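Local coordinates for protein citrate lyase (Yersinia pestis, PDB 3QLL) that probably acts as a magnesium-dependent lyase related to the citrate lyase beta subunit and is encoded in a virulence operon, at residues R159-I164 with K182-I187. Numbering follows the deposited sequence.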
loop_
_atom_site.group_PDB
_atom_site.type_symbol
_atom_site.label_atom_id
_atom_site.label_comp_id
_atom_site.label_asym_id
_atom_site.label_seq_id
_atom_site.Cartn_x
_atom_site.Cartn_y
_atom_site.Cartn_z
ATOM N N ARG A 159 16.029 -19.055 17.532
ATOM C CA ARG A 159 14.957 -18.456 16.769
ATOM C C ARG A 159 15.503 -17.494 15.732
ATOM O O ARG A 159 16.650 -17.034 15.858
ATOM C CB ARG A 159 13.946 -17.777 17.699
ATOM C CG ARG A 159 13.174 -18.775 18.540
ATOM C CD ARG A 159 12.094 -18.069 19.338
ATOM N NE ARG A 159 10.988 -17.602 18.493
ATOM C CZ ARG A 159 9.936 -18.341 18.169
ATOM N NH1 ARG A 159 9.873 -19.599 18.589
ATOM N NH2 ARG A 159 8.966 -17.837 17.400
ATOM N N LEU A 160 14.693 -17.223 14.702
ATOM C CA LEU A 160 15.130 -16.413 13.579
ATOM C C LEU A 160 14.530 -15.028 13.576
ATOM O O LEU A 160 13.424 -14.818 14.047
ATOM C CB LEU A 160 14.801 -17.102 12.246
ATOM C CG LEU A 160 15.296 -18.527 12.100
ATOM C CD1 LEU A 160 14.961 -19.077 10.716
ATOM C CD2 LEU A 160 16.791 -18.536 12.363
ATOM N N ILE A 161 15.292 -14.075 13.073
ATOM C CA ILE A 161 14.780 -12.757 12.756
ATOM C C ILE A 161 15.168 -12.428 11.312
ATOM O O ILE A 161 16.357 -12.435 10.973
ATOM C CB ILE A 161 15.389 -11.660 13.687
ATOM C CG1 ILE A 161 15.104 -11.968 15.156
ATOM C CG2 ILE A 161 14.852 -10.289 13.309
ATOM C CD1 ILE A 161 13.657 -11.871 15.555
ATOM N N GLY A 162 14.188 -12.107 10.469
ATOM C CA GLY A 162 14.479 -11.738 9.092
ATOM C C GLY A 162 14.511 -10.218 8.939
ATOM O O GLY A 162 13.842 -9.503 9.697
ATOM N N ILE A 163 15.366 -9.711 8.055
ATOM C CA ILE A 163 15.363 -8.276 7.744
ATOM C C ILE A 163 14.736 -8.061 6.367
ATOM O O ILE A 163 15.225 -8.590 5.362
ATOM C CB ILE A 163 16.768 -7.661 7.763
ATOM C CG1 ILE A 163 17.423 -7.859 9.125
ATOM C CG2 ILE A 163 16.724 -6.172 7.377
ATOM C CD1 ILE A 163 18.796 -7.237 9.204
ATOM N N ILE A 164 13.701 -7.228 6.321
ATOM C CA ILE A 164 13.084 -6.841 5.081
ATOM C C ILE A 164 13.698 -5.503 4.646
ATOM O O ILE A 164 13.376 -4.460 5.184
ATOM C CB ILE A 164 11.560 -6.730 5.251
ATOM C CG1 ILE A 164 11.022 -8.045 5.828
ATOM C CG2 ILE A 164 10.818 -6.498 3.952
ATOM C CD1 ILE A 164 11.072 -9.233 4.858
ATOM N N LYS A 182 9.732 -20.975 13.712
ATOM C CA LYS A 182 10.950 -20.463 14.319
ATOM C C LYS A 182 11.195 -18.960 14.118
ATOM O O LYS A 182 11.975 -18.361 14.857
ATOM C CB LYS A 182 12.146 -21.278 13.860
ATOM C CG LYS A 182 12.268 -22.478 14.765
ATOM C CD LYS A 182 13.196 -23.539 14.253
ATOM C CE LYS A 182 14.638 -23.104 14.356
ATOM N NZ LYS A 182 15.550 -24.275 14.418
ATOM N N LEU A 183 10.531 -18.361 13.132
ATOM C CA LEU A 183 10.602 -16.911 12.915
ATOM C C LEU A 183 9.970 -16.191 14.096
ATOM O O LEU A 183 8.854 -16.525 14.490
ATOM C CB LEU A 183 9.888 -16.523 11.627
ATOM C CG LEU A 183 9.875 -15.036 11.294
ATOM C CD1 LEU A 183 11.309 -14.610 11.114
ATOM C CD2 LEU A 183 9.065 -14.771 10.037
ATOM N N ALA A 184 10.704 -15.264 14.703
ATOM C CA ALA A 184 10.244 -14.598 15.923
ATOM C C ALA A 184 10.024 -13.093 15.774
ATOM O O ALA A 184 9.657 -12.430 16.716
ATOM C CB ALA A 184 11.242 -14.859 17.066
ATOM N N GLY A 185 10.198 -12.577 14.567
ATOM C CA GLY A 185 10.067 -11.158 14.313
ATOM C C GLY A 185 10.779 -10.748 13.035
ATOM O O GLY A 185 11.641 -11.464 12.508
ATOM N N LEU A 186 10.388 -9.592 12.513
ATOM C CA LEU A 186 11.024 -9.020 11.338
ATOM C C LEU A 186 11.487 -7.567 11.621
ATOM O O LEU A 186 10.723 -6.746 12.141
ATOM C CB LEU A 186 10.062 -9.042 10.162
ATOM C CG LEU A 186 9.699 -10.419 9.604
ATOM C CD1 LEU A 186 8.613 -10.279 8.539
ATOM C CD2 LEU A 186 10.963 -11.128 9.011
ATOM N N ILE A 187 12.700 -7.252 11.204
ATOM C CA ILE A 187 13.227 -5.917 11.282
ATOM C C ILE A 187 13.059 -5.225 9.904
ATOM O O ILE A 187 13.192 -5.866 8.859
ATOM C CB ILE A 187 14.736 -5.925 11.687
ATOM C CG1 ILE A 187 14.914 -6.556 13.067
ATOM C CG2 ILE A 187 15.316 -4.528 11.680
ATOM C CD1 ILE A 187 16.340 -6.872 13.415
#
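The backbone of Leu160, gripped by Lys182 O and Ala184 N, begins a parallel strand pairing that illustrates how a beta bulge is absorbed in a barrel. Leu160 N donates a hydrogen bond to Lys182 O at 3.0 Å, and Ala184 N returns one to Leu160 O at 2.8 Å. An extra residue then intervenes on the second strand: the register slips by one before Gly162 pairs with Leu186, and Gly162 N reaches Gly185 O only weakly. Regular pairing resumes as Ile187 N donates to Gly162 O, and Ile187 O accepts a hydrogen bond from Ile164 N at 2.9 Å. Leu186 CD2 packs 3.6 Å from Gly162 CA, where a side chain would stand. Ile161 CG2 meets Ile187 CD1 at 3.7 Å, the side chains crossing at about a right angle, whereas Ile163 and Ile187 lie side by side on one face. The Arg159 chain bends at chi3 (71°), bringing the guanidinium edge beside Ala184 CB while Lys182 O lies over one face. Ile163 lies near Arg107, predicted to bind substrate, and Glu165, predicted to bind substrate and magnesium. Helices 173-177 and 203-220 cover Ile164 and Leu186. Strands five and six of the eight-stranded parallel barrel thus adjoin, linked through helices 167-171 and 173-177, with 132-135 flanking 159-164 on its other edge.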